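Local coordinates for protein phosphodiesterase (Salpingoeca rosetta, PDB 7D7P) that belongs to the HD-type phosphodiesterase family and has an all-helical fold without strands, around a site that holds a zinc and a magnesium ion, at residues C70-F74 and L90-L94; H111-L116 and A143-D147; I316-K321 and I341-L345; K266-K272 and N344-W348. All coordinates share one frame. Residues are numbered along the deposited sequence.

Contact 1: C70-F74 and L90-L94; sequences CVRVF and LRKWL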
loop_
_atom_site.group_PDB
_atom_site.type_symbol
_atom_site.label_atom_id
_atom_site.label_comp_id
_atom_site.label_asym_id
_atom_site.label_seq_id
_atom_site.Cartn_x
_atom_site.Cartn_y
_atom_site.Cartn_z
ATOM N N CYS A 70 -30.081 16.896 11.606
ATOM C CA CYS A 70 -30.234 17.568 10.320
ATOM C C CYS A 70 -30.667 19.017 10.506
ATOM O O CYS A 70 -30.136 19.921 9.851
ATOM C CB CYS A 70 -31.241 16.813 9.452
ATOM S SG CYS A 70 -30.749 15.122 9.029
ATOM N N VAL A 71 -31.625 19.255 11.402
ATOM C CA VAL A 71 -32.087 20.617 11.655
ATOM C C VAL A 71 -30.977 21.452 12.279
ATOM O O VAL A 71 -30.804 22.630 11.944
ATOM C CB VAL A 71 -33.347 20.592 12.541
ATOM C CG1 VAL A 71 -33.743 22.006 12.946
ATOM C CG2 VAL A 71 -34.489 19.893 11.821
ATOM N N ARG A 72 -30.204 20.859 13.195
ATOM C CA ARG A 72 -29.132 21.600 13.850
ATOM C C ARG A 72 -28.047 22.006 12.860
ATOM O O ARG A 72 -27.466 23.090 12.985
ATOM C CB ARG A 72 -28.530 20.771 14.985
ATOM C CG ARG A 72 -29.267 20.897 16.302
ATOM C CD ARG A 72 -28.478 20.260 17.438
ATOM N NE ARG A 72 -27.253 20.992 17.754
ATOM C CZ ARG A 72 -26.368 20.607 18.668
ATOM N NH1 ARG A 72 -26.562 19.490 19.357
ATOM N NH2 ARG A 72 -25.282 21.334 18.894
ATOM N N VAL A 73 -27.747 21.147 11.882
ATOM C CA VAL A 73 -26.762 21.504 10.863
ATOM C C VAL A 73 -27.224 22.738 10.097
ATOM O O VAL A 73 -26.463 23.695 9.910
ATOM C CB VAL A 73 -26.506 20.317 9.917
ATOM C CG1 VAL A 73 -25.704 20.776 8.704
ATOM C CG2 VAL A 73 -25.779 19.198 10.646
ATOM N N PHE A 74 -28.485 22.734 9.651
ATOM C CA PHE A 74 -29.036 23.890 8.949
ATOM C C PHE A 74 -29.070 25.122 9.847
ATOM O O PHE A 74 -28.765 26.234 9.400
ATOM C CB PHE A 74 -30.445 23.572 8.442
ATOM C CG PHE A 74 -30.474 22.810 7.147
ATOM C CD1 PHE A 74 -30.148 21.464 7.111
ATOM C CD2 PHE A 74 -30.846 23.437 5.969
ATOM C CE1 PHE A 74 -30.184 20.759 5.925
ATOM C CE2 PHE A 74 -30.882 22.741 4.779
ATOM C CZ PHE A 74 -30.551 21.398 4.755
ATOM N N LEU A 90 -38.857 22.863 5.895
ATOM C CA LEU A 90 -37.617 22.125 6.108
ATOM C C LEU A 90 -37.888 20.767 6.745
ATOM O O LEU A 90 -37.340 19.748 6.309
ATOM C CB LEU A 90 -36.661 22.945 6.974
ATOM C CG LEU A 90 -35.352 22.247 7.363
ATOM C CD1 LEU A 90 -34.457 22.051 6.148
ATOM C CD2 LEU A 90 -34.621 23.017 8.453
ATOM N N ARG A 91 -38.750 20.726 7.764
ATOM C CA ARG A 91 -39.056 19.458 8.420
ATOM C C ARG A 91 -39.884 18.551 7.518
ATOM O O ARG A 91 -39.711 17.326 7.537
ATOM C CB ARG A 91 -39.777 19.714 9.743
ATOM C CG ARG A 91 -38.907 20.419 10.770
ATOM C CD ARG A 91 -39.657 20.686 12.064
ATOM N NE ARG A 91 -38.794 21.306 13.066
ATOM C CZ ARG A 91 -37.970 20.629 13.860
ATOM N NH1 ARG A 91 -37.895 19.309 13.771
ATOM N NH2 ARG A 91 -37.218 21.275 14.740
ATOM N N LYS A 92 -40.790 19.130 6.726
ATOM C CA LYS A 92 -41.555 18.330 5.773
ATOM C C LYS A 92 -40.653 17.782 4.672
ATOM O O LYS A 92 -40.802 16.628 4.254
ATOM C CB LYS A 92 -42.690 19.166 5.179
ATOM C CG LYS A 92 -43.625 18.393 4.261
ATOM C CD LYS A 92 -44.298 17.239 4.992
ATOM C CE LYS A 92 -45.165 17.738 6.141
ATOM N NZ LYS A 92 -45.694 16.618 6.971
ATOM N N TRP A 93 -39.711 18.597 4.194
ATOM C CA TRP A 93 -38.734 18.117 3.221
ATOM C C TRP A 93 -37.879 16.997 3.808
ATOM O O TRP A 93 -37.652 15.972 3.153
ATOM C CB TRP A 93 -37.864 19.284 2.750
ATOM C CG TRP A 93 -36.666 18.886 1.942
ATOM C CD1 TRP A 93 -36.645 18.531 0.625
ATOM C CD2 TRP A 93 -35.308 18.819 2.397
ATOM N NE1 TRP A 93 -35.360 18.240 0.233
ATOM C CE2 TRP A 93 -34.521 18.408 1.303
ATOM C CE3 TRP A 93 -34.683 19.061 3.625
ATOM C CZ2 TRP A 93 -33.140 18.237 1.398
ATOM C CZ3 TRP A 93 -33.311 18.890 3.719
ATOM C CH2 TRP A 93 -32.556 18.483 2.611
ATOM N N LEU A 94 -37.412 17.170 5.047
ATOM C CA LEU A 94 -36.641 16.123 5.712
ATOM C C LEU A 94 -37.418 14.814 5.769
ATOM O O LEU A 94 -36.866 13.742 5.493
ATOM C CB LEU A 94 -36.253 16.571 7.121
ATOM C CG LEU A 94 -35.104 17.569 7.233
ATOM C CD1 LEU A 94 -34.895 17.990 8.682
ATOM C CD2 LEU A 94 -33.843 16.960 6.667
#

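Contact 2: H111-L116 and A143-D147; sequences HAVMVL and ALSHD. With ZN (zinc ion), chain G; MG (magnesium ion), chain H.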
loop_
_atom_site.group_PDB
_atom_site.type_symbol
_atom_site.label_atom_id
_atom_site.label_comp_id
_atom_site.label_asym_id
_atom_site.label_seq_id
_atom_site.Cartn_x
_atom_site.Cartn_y
_atom_site.Cartn_z
ATOM N N HIS A 111 -27.121 6.516 6.329
ATOM C CA HIS A 111 -25.968 6.853 5.497
ATOM C C HIS A 111 -26.071 8.282 4.976
ATOM O O HIS A 111 -25.069 9.005 4.920
ATOM C CB HIS A 111 -25.851 5.867 4.334
ATOM C CG HIS A 111 -24.830 6.257 3.310
ATOM N ND1 HIS A 111 -23.502 6.452 3.619
ATOM C CD2 HIS A 111 -24.943 6.487 1.980
ATOM C CE1 HIS A 111 -22.840 6.786 2.525
ATOM N NE2 HIS A 111 -23.691 6.815 1.517
ATOM N N ALA A 112 -27.277 8.704 4.588
ATOM C CA ALA A 112 -27.468 10.074 4.120
ATOM C C ALA A 112 -27.132 11.084 5.211
ATOM O O ALA A 112 -26.476 12.098 4.945
ATOM C CB ALA A 112 -28.906 10.268 3.637
ATOM N N VAL A 113 -27.574 10.828 6.446
ATOM C CA VAL A 113 -27.275 11.745 7.544
ATOM C C VAL A 113 -25.780 11.757 7.836
ATOM O O VAL A 113 -25.204 12.806 8.151
ATOM C CB VAL A 113 -28.097 11.370 8.791
ATOM C CG1 VAL A 113 -27.782 12.315 9.948
ATOM C CG2 VAL A 113 -29.582 11.390 8.469
ATOM N N MET A 114 -25.131 10.593 7.733
ATOM C CA MET A 114 -23.682 10.523 7.909
ATOM C C MET A 114 -22.955 11.397 6.894
ATOM O O MET A 114 -21.977 12.074 7.232
ATOM C CB MET A 114 -23.210 9.072 7.788
ATOM C CG MET A 114 -23.487 8.219 9.013
ATOM S SD MET A 114 -22.344 8.583 10.353
ATOM C CE MET A 114 -20.984 7.477 9.971
ATOM N N VAL A 115 -23.411 11.391 5.641
ATOM C CA VAL A 115 -22.753 12.195 4.618
ATOM C C VAL A 115 -23.069 13.672 4.816
ATOM O O VAL A 115 -22.219 14.541 4.585
ATOM C CB VAL A 115 -23.153 11.697 3.216
ATOM C CG1 VAL A 115 -22.588 12.607 2.129
ATOM C CG2 VAL A 115 -22.666 10.275 3.019
ATOM N N LEU A 116 -24.290 13.983 5.260
ATOM C CA LEU A 116 -24.626 15.367 5.577
ATOM C C LEU A 116 -23.757 15.892 6.713
ATOM O O LEU A 116 -23.185 16.984 6.620
ATOM C CB LEU A 116 -26.107 15.489 5.936
ATOM C CG LEU A 116 -26.480 16.826 6.589
ATOM C CD1 LEU A 116 -26.331 17.971 5.598
ATOM C CD2 LEU A 116 -27.887 16.797 7.169
ATOM N N ALA A 143 -25.876 16.518 -0.091
ATOM C CA ALA A 143 -25.370 15.442 0.758
ATOM C C ALA A 143 -26.500 14.547 1.254
ATOM O O ALA A 143 -26.367 13.317 1.272
ATOM C CB ALA A 143 -24.594 16.026 1.940
ATOM N N LEU A 144 -27.619 15.146 1.658
ATOM C CA LEU A 144 -28.734 14.355 2.168
ATOM C C LEU A 144 -29.469 13.622 1.052
ATOM O O LEU A 144 -30.076 12.573 1.296
ATOM C CB LEU A 144 -29.700 15.260 2.931
ATOM C CG LEU A 144 -30.438 14.698 4.144
ATOM C CD1 LEU A 144 -29.527 13.864 5.029
ATOM C CD2 LEU A 144 -31.022 15.855 4.926
ATOM N N SER A 145 -29.413 14.146 -0.170
ATOM C CA SER A 145 -30.154 13.611 -1.303
ATOM C C SER A 145 -29.317 12.715 -2.205
ATOM O O SER A 145 -29.839 12.204 -3.200
ATOM C CB SER A 145 -30.724 14.765 -2.139
ATOM O OG SER A 145 -31.536 15.626 -1.361
ATOM N N HIS A 146 -28.038 12.505 -1.883
ATOM C CA HIS A 146 -27.104 11.962 -2.866
ATOM C C HIS A 146 -27.346 10.492 -3.192
ATOM O O HIS A 146 -26.835 10.015 -4.209
ATOM C CB HIS A 146 -25.666 12.150 -2.384
ATOM C CG HIS A 146 -25.207 11.091 -1.434
ATOM N ND1 HIS A 146 -25.547 11.092 -0.098
ATOM C CD2 HIS A 146 -24.445 9.990 -1.628
ATOM C CE1 HIS A 146 -25.008 10.041 0.491
ATOM N NE2 HIS A 146 -24.333 9.356 -0.415
ATOM N N ASP A 147 -28.098 9.762 -2.365
ATOM C CA ASP A 147 -28.332 8.340 -2.599
ATOM C C ASP A 147 -29.819 8.003 -2.575
ATOM O O ASP A 147 -30.197 6.895 -2.191
ATOM C CB ASP A 147 -27.582 7.485 -1.577
ATOM C CG ASP A 147 -26.245 6.989 -2.096
ATOM O OD1 ASP A 147 -26.050 6.960 -3.330
ATOM O OD2 ASP A 147 -25.386 6.624 -1.266
HETATM ZN ZN ZN G . -23.414 7.373 -0.649
HETATM MG MG MG H . -24.214 6.719 -4.448
HETATM O O HOH W 1 -24.474 8.793 -5.220
HETATM O O HOH W 2 -23.668 4.739 -3.496
HETATM O O HOH W 3 -22.947 7.574 -3.087
HETATM O O HOH W 4 -22.383 5.251 -0.937
HETATM O O HOH W 5 -25.167 5.638 -5.892
#

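Contact 3: I316-K321 and I341-L345; sequences INFVVK and IDANL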
loop_
_atom_site.group_PDB
_atom_site.type_symbol
_atom_site.label_atom_id
_atom_site.label_comp_id
_atom_site.label_asym_id
_atom_site.label_seq_id
_atom_site.Cartn_x
_atom_site.Cartn_y
_atom_site.Cartn_z
ATOM N N ILE A 316 -8.612 0.617 1.226
ATOM C CA ILE A 316 -7.912 1.712 1.886
ATOM C C ILE A 316 -6.565 1.970 1.219
ATOM O O ILE A 316 -6.181 3.122 0.993
ATOM C CB ILE A 316 -7.762 1.410 3.387
ATOM C CG1 ILE A 316 -9.118 1.515 4.090
ATOM C CG2 ILE A 316 -6.746 2.342 4.026
ATOM C CD1 ILE A 316 -9.120 0.964 5.497
ATOM N N ASN A 317 -5.835 0.906 0.872
ATOM C CA ASN A 317 -4.478 1.082 0.362
ATOM C C ASN A 317 -4.459 1.701 -1.031
ATOM O O ASN A 317 -3.532 2.450 -1.357
ATOM C CB ASN A 317 -3.740 -0.256 0.346
ATOM C CG ASN A 317 -2.798 -0.414 1.524
ATOM O OD1 ASN A 317 -2.444 0.563 2.183
ATOM N ND2 ASN A 317 -2.388 -1.646 1.793
ATOM N N PHE A 318 -5.459 1.413 -1.862
ATOM C CA PHE A 318 -5.434 1.844 -3.251
ATOM C C PHE A 318 -6.451 2.924 -3.592
ATOM O O PHE A 318 -6.343 3.524 -4.667
ATOM C CB PHE A 318 -5.650 0.641 -4.181
ATOM C CG PHE A 318 -4.463 -0.275 -4.261
ATOM C CD1 PHE A 318 -3.283 0.152 -4.850
ATOM C CD2 PHE A 318 -4.522 -1.558 -3.741
ATOM C CE1 PHE A 318 -2.185 -0.684 -4.922
ATOM C CE2 PHE A 318 -3.427 -2.400 -3.813
ATOM C CZ PHE A 318 -2.258 -1.962 -4.404
ATOM N N VAL A 319 -7.425 3.197 -2.725
ATOM C CA VAL A 319 -8.454 4.181 -3.051
ATOM C C VAL A 319 -8.494 5.301 -2.015
ATOM O O VAL A 319 -8.359 6.480 -2.359
ATOM C CB VAL A 319 -9.838 3.519 -3.183
ATOM C CG1 VAL A 319 -10.896 4.567 -3.486
ATOM C CG2 VAL A 319 -9.819 2.449 -4.263
ATOM N N VAL A 320 -8.680 4.947 -0.744
ATOM C CA VAL A 320 -8.907 5.960 0.283
ATOM C C VAL A 320 -7.609 6.670 0.645
ATOM O O VAL A 320 -7.553 7.904 0.680
ATOM C CB VAL A 320 -9.570 5.332 1.523
ATOM C CG1 VAL A 320 -9.862 6.407 2.566
ATOM C CG2 VAL A 320 -10.847 4.612 1.130
ATOM N N LYS A 321 -6.554 5.907 0.933
ATOM C CA LYS A 321 -5.292 6.526 1.345
ATOM C C LYS A 321 -4.691 7.413 0.265
ATOM O O LYS A 321 -4.307 8.556 0.586
ATOM C CB LYS A 321 -4.305 5.442 1.796
ATOM C CG LYS A 321 -3.088 5.967 2.538
ATOM C CD LYS A 321 -2.388 4.836 3.280
ATOM C CE LYS A 321 -1.233 5.346 4.123
ATOM N NZ LYS A 321 -0.728 4.292 5.047
ATOM N N ILE A 341 -7.170 6.906 9.163
ATOM C CA ILE A 341 -7.125 5.881 8.124
ATOM C C ILE A 341 -6.072 4.829 8.455
ATOM O O ILE A 341 -6.305 3.625 8.295
ATOM C CB ILE A 341 -6.875 6.536 6.752
ATOM C CG1 ILE A 341 -8.124 7.288 6.283
ATOM C CG2 ILE A 341 -6.452 5.500 5.722
ATOM C CD1 ILE A 341 -7.852 8.315 5.209
ATOM N N ASP A 342 -4.906 5.263 8.941
ATOM C CA ASP A 342 -3.838 4.316 9.254
ATOM C C ASP A 342 -4.203 3.426 10.437
ATOM O O ASP A 342 -3.928 2.221 10.419
ATOM C CB ASP A 342 -2.535 5.068 9.527
ATOM C CG ASP A 342 -1.888 5.590 8.258
ATOM O OD1 ASP A 342 -2.316 5.175 7.159
ATOM O OD2 ASP A 342 -0.958 6.419 8.357
ATOM N N ALA A 343 -4.821 3.999 11.473
ATOM C CA ALA A 343 -5.235 3.194 12.619
ATOM C C ALA A 343 -6.232 2.117 12.207
ATOM O O ALA A 343 -6.127 0.964 12.645
ATOM C CB ALA A 343 -5.829 4.090 13.707
ATOM N N ASN A 344 -7.204 2.470 11.361
ATOM C CA ASN A 344 -8.145 1.472 10.861
ATOM C C ASN A 344 -7.446 0.458 9.962
ATOM O O ASN A 344 -7.733 -0.742 10.031
ATOM C CB ASN A 344 -9.288 2.153 10.109
ATOM C CG ASN A 344 -10.206 2.939 11.026
ATOM O OD1 ASN A 344 -10.378 2.596 12.196
ATOM N ND2 ASN A 344 -10.810 3.997 10.494
ATOM N N LEU A 345 -6.530 0.924 9.107
ATOM C CA LEU A 345 -5.783 0.007 8.253
ATOM C C LEU A 345 -4.976 -0.988 9.081
ATOM O O LEU A 345 -4.935 -2.182 8.763
ATOM C CB LEU A 345 -4.867 0.795 7.317
ATOM C CG LEU A 345 -3.999 -0.030 6.366
ATOM C CD1 LEU A 345 -4.862 -0.908 5.470
ATOM C CD2 LEU A 345 -3.108 0.882 5.536
#

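Contact 4: K266-K272 and N344-W348; sequences KPFESNK and NLAEW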
loop_
_atom_site.group_PDB
_atom_site.type_symbol
_atom_site.label_atom_id
_atom_site.label_comp_id
_atom_site.label_asym_id
_atom_site.label_seq_id
_atom_site.Cartn_x
_atom_site.Cartn_y
_atom_site.Cartn_z
ATOM N N LYS A 266 -13.699 7.123 10.272
ATOM C CA LYS A 266 -14.434 7.022 11.521
ATOM C C LYS A 266 -13.730 6.061 12.475
ATOM O O LYS A 266 -12.832 5.312 12.071
ATOM C CB LYS A 266 -15.867 6.545 11.246
ATOM C CG LYS A 266 -16.742 7.578 10.552
ATOM C CD LYS A 266 -17.040 8.752 11.466
ATOM C CE LYS A 266 -17.943 9.773 10.786
ATOM N NZ LYS A 266 -18.347 10.854 11.732
ATOM N N PRO A 267 -14.094 6.068 13.761
ATOM C CA PRO A 267 -13.537 5.072 14.687
ATOM C C PRO A 267 -13.788 3.656 14.184
ATOM O O PRO A 267 -14.744 3.400 13.448
ATOM C CB PRO A 267 -14.282 5.349 15.997
ATOM C CG PRO A 267 -14.628 6.795 15.917
ATOM C CD PRO A 267 -14.909 7.075 14.465
ATOM N N PHE A 268 -12.913 2.728 14.592
ATOM C CA PHE A 268 -12.904 1.407 13.966
ATOM C C PHE A 268 -14.223 0.673 14.165
ATOM O O PHE A 268 -14.675 -0.051 13.269
ATOM C CB PHE A 268 -11.753 0.554 14.496
ATOM C CG PHE A 268 -11.697 -0.812 13.870
ATOM C CD1 PHE A 268 -11.227 -0.973 12.576
ATOM C CD2 PHE A 268 -12.143 -1.928 14.559
ATOM C CE1 PHE A 268 -11.187 -2.225 11.985
ATOM C CE2 PHE A 268 -12.103 -3.185 13.974
ATOM C CZ PHE A 268 -11.625 -3.332 12.687
ATOM N N GLU A 269 -14.852 0.832 15.332
ATOM C CA GLU A 269 -16.154 0.207 15.539
ATOM C C GLU A 269 -17.168 0.716 14.522
ATOM O O GLU A 269 -18.011 -0.047 14.037
ATOM C CB GLU A 269 -16.650 0.456 16.962
ATOM C CG GLU A 269 -17.881 -0.366 17.323
ATOM C CD GLU A 269 -18.302 -0.192 18.769
ATOM O OE1 GLU A 269 -18.976 0.815 19.076
ATOM O OE2 GLU A 269 -17.963 -1.064 19.596
ATOM N N SER A 270 -17.093 2.004 14.178
ATOM C CA SER A 270 -17.941 2.537 13.116
ATOM C C SER A 270 -17.505 2.011 11.754
ATOM O O SER A 270 -18.348 1.671 10.914
ATOM C CB SER A 270 -17.914 4.068 13.147
ATOM O OG SER A 270 -18.471 4.617 11.965
ATOM N N ASN A 271 -16.189 1.930 11.523
ATOM C CA ASN A 271 -15.674 1.386 10.270
ATOM C C ASN A 271 -16.171 -0.038 10.040
ATOM O O ASN A 271 -16.592 -0.385 8.929
ATOM C CB ASN A 271 -14.143 1.431 10.279
ATOM C CG ASN A 271 -13.528 1.200 8.900
ATOM O OD1 ASN A 271 -12.303 1.246 8.743
ATOM N ND2 ASN A 271 -14.365 0.953 7.902
ATOM N N LYS A 272 -16.147 -0.871 11.083
ATOM C CA LYS A 272 -16.472 -2.283 10.914
ATOM C C LYS A 272 -17.967 -2.504 10.708
ATOM O O LYS A 272 -18.365 -3.330 9.879
ATOM C CB LYS A 272 -15.977 -3.080 12.121
ATOM C CG LYS A 272 -16.048 -4.584 11.932
ATOM C CD LYS A 272 -15.720 -5.320 13.221
ATOM C CE LYS A 272 -15.462 -6.791 12.955
ATOM N NZ LYS A 272 -16.523 -7.383 12.091
ATOM N N ASN A 344 -7.204 2.470 11.361
ATOM C CA ASN A 344 -8.145 1.472 10.861
ATOM C C ASN A 344 -7.446 0.458 9.962
ATOM O O ASN A 344 -7.733 -0.742 10.031
ATOM C CB ASN A 344 -9.288 2.153 10.109
ATOM C CG ASN A 344 -10.206 2.939 11.026
ATOM O OD1 ASN A 344 -10.378 2.596 12.196
ATOM N ND2 ASN A 344 -10.810 3.997 10.494
ATOM N N LEU A 345 -6.530 0.924 9.107
ATOM C CA LEU A 345 -5.783 0.007 8.253
ATOM C C LEU A 345 -4.976 -0.988 9.081
ATOM O O LEU A 345 -4.935 -2.182 8.763
ATOM C CB LEU A 345 -4.867 0.795 7.317
ATOM C CG LEU A 345 -3.999 -0.030 6.366
ATOM C CD1 LEU A 345 -4.862 -0.908 5.470
ATOM C CD2 LEU A 345 -3.108 0.882 5.536
ATOM N N ALA A 346 -4.332 -0.512 10.150
ATOM C CA ALA A 346 -3.583 -1.411 11.023
ATOM C C ALA A 346 -4.500 -2.405 11.722
ATOM O O ALA A 346 -4.098 -3.548 11.976
ATOM C CB ALA A 346 -2.791 -0.605 12.053
ATOM N N GLU A 347 -5.730 -1.996 12.035
ATOM C CA GLU A 347 -6.666 -2.909 12.684
ATOM C C GLU A 347 -7.130 -3.998 11.724
ATOM O O GLU A 347 -7.172 -5.179 12.091
ATOM C CB GLU A 347 -7.860 -2.130 13.236
ATOM C CG GLU A 347 -8.538 -2.800 14.416
ATOM C CD GLU A 347 -7.769 -2.610 15.709
ATOM O OE1 GLU A 347 -7.640 -1.452 16.165
ATOM O OE2 GLU A 347 -7.290 -3.619 16.267
ATOM N N TRP A 348 -7.480 -3.624 10.491
ATOM C CA TRP A 348 -7.907 -4.623 9.515
ATOM C C TRP A 348 -6.788 -5.613 9.212
ATOM O O TRP A 348 -7.041 -6.808 9.016
ATOM C CB TRP A 348 -8.377 -3.939 8.230
ATOM C CG TRP A 348 -9.694 -3.216 8.354
ATOM C CD1 TRP A 348 -9.908 -1.873 8.226
ATOM C CD2 TRP A 348 -10.975 -3.801 8.622
ATOM N NE1 TRP A 348 -11.241 -1.586 8.400
ATOM C CE2 TRP A 348 -11.918 -2.752 8.642
ATOM C CE3 TRP A 348 -11.418 -5.108 8.848
ATOM C CZ2 TRP A 348 -13.275 -2.970 8.880
ATOM C CZ3 TRP A 348 -12.766 -5.323 9.081
ATOM C CH2 TRP A 348 -13.678 -4.258 9.096
HETATM O O HOH W 6 -10.022 3.889 14.925
#

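Contact 1: C70-F74 and L90-L94
Leu90 opens the 90-94 segment by placing its CD1 over one face of Phe74: that methyl is 4.0 Å from the ring centroid and 15° off the ring normal, a clear CH-pi contact. Arg91 leaves its helix sideways, yet its extended chain brings one face of the guanidinium over Val71, with NH1 4.0 Å from Val71 CG2; the contact has its solvent edge here. The axes of segments 70-74 and 90-94, from helices 63-76 and 87-99, run at 134° to each other, 11.3 Å apart, an oblique, broadly antiparallel pairing in the N-terminal part of this all-helical phosphodiesterase, joined through the short helix 79-82. Trp93 CZ3 then reaches Phe74 CZ at 3.9 Å, the planes oblique at 66° and the centroids 5.9 Å apart. Leu94 fits against both Val71 and Cys70: its CD1 is 3.7 Å from Val71 CG2 and 3.9 Å from Cys70 CB, its CD2 3.8 Å from Cys70 CB. Leu140 and Leu144 of helix 133-145 cover Phe74 and the Trp93-Leu94 pair respectively.

Contact 2: H111-L116 and A143-D147
Leu144 lies across helix 109-126, its CD1 reaching 3.9 Å from both Ala112 CB and Leu116 CB and 4.2 Å from Val113 CG2. Ala143, with no bulk to hold the chains apart, lets its CB come within 3.7 Å of Leu116 CA, and the backbones close to 4.9 Å between CA atoms at Leu116-Ala143 and Ala112-Leu144. Past the end of the second helix the chain turns inward. His146 rests its CE1 3.5 Å from Val115 CG2, and its ND1 donates to Ala143 O at 2.7 Å, which orients NE2 for the metal. Zinc is bound at 2.2 Å by each of His111 NE2, His146 NE2 and Asp147 OD2, with Asp260 and two waters completing the shell; His111 ND1 is hydrogen-bonded to His262. Asp147 also bridges to magnesium, OD1 to MG at 2.2 Å, and water 3 links the ions, 2.5 Å from ZN and 2.0 Å from MG. The adjacent His146-Asp147 pair is the signature of the HD-type two-metal site.

Contact 3: I316-K321 and I341-L345
Side chains interlock here between two helices running nearly antiparallel, at 158° and 11.5 Å between the short axes. Ile316 is the central bump of the first segment: its CG2 enters the dip between Ile341 and Leu345, one turn apart on the facing helix, touching Ile341 CG2 at 3.6 Å and Leu345 CD1 at 4.0 Å. Ile341 answers by filling the hollow between Ile316 and Val320, with its CD1 3.8 Å from Val320 CG1. Leu345 pushes in at the other end, where its CD2 comes 3.4 Å from Asn317 OD1. The first helix widens into a pi-type turn, marked by Lys321 N bonding to Ile316 O at 2.8 Å, five residues back. Val320 and Lys321 follow that wider turn, Val320 in the apolar row and Lys321 along its outer border. The extended lysine chain runs past Ile341 and Leu345, and its NZ closes the groove with a salt bridge to Asp342 OD1 at 2.8 Å. Glu287 of the second subunit lies near both charges, in a long, weak ion pair with Lys321. Helices 305-330 and 336-359 thus form an antiparallel pair late in the chain; the loop residues Pro264 and Ile265 cover its inner side, and Asn344 meets helix 268-291 through Phe268 and Asn271.

Contact 4: K266-K272 and N344-W348
Two side-chain hydrogen bonds tie these segments. Asn344 ND2 donates to Lys266 O at 2.9 Å and is nearly straight at 169°, and the same amide nitrogen also bonds Pro264 O; Trp348 NE1 donates to Asn271 OD1 at 3.0 Å and 166°. Water 6 adds a looser link, donating a hydrogen bond to Asn344 OD1 at 3.0 Å and accepting weakly from Phe268 N at 3.1 Å, right where helix 268-291 starts after its N-cap residue, Pro267. Outward from these bonds, Phe268 fills the angle between the short axes of 268-272 and 344-348, which run at 62° to each other, 10.6 Å apart. Its ring points an edge at the face of Trp348, centroids 4.9 Å apart, Phe268 CE1 to Trp348 CE2 at 3.5 Å, while Glu347 CG sits 3.4 Å over the Phe268 centroid. Lys272 CG touches Trp348 CH2 at 3.7 Å. Directed amide and indole bonds, together with the two rings, hold the helices in place more specifically than apolar contact alone could.

How the contacts relate
Contact 2 supplies three of the four protein ligands of zinc, His111, His146 and Asp147, and the others lie around it at different ranges. Contact 1 packs on the apolar part of contact 2, not on its ligands, centres 12 Å apart, with Leu94 CD2 3.5 Å from Leu144 CD2 and Cys70 SG 3.8 Å from Leu116 CD2. Contact 4, 21 Å away between centres, still touches contact 2, since Met114 CE meets Lys266 CE at 3.9 Å. Contacts 3 and 4 lie 10 Å apart between centres and use different faces of helix 336-359. Val320 and Lys266 each have side chains about 13 Å from zinc. Contacts 1 and 3 lie on opposite sides of the chain's centre.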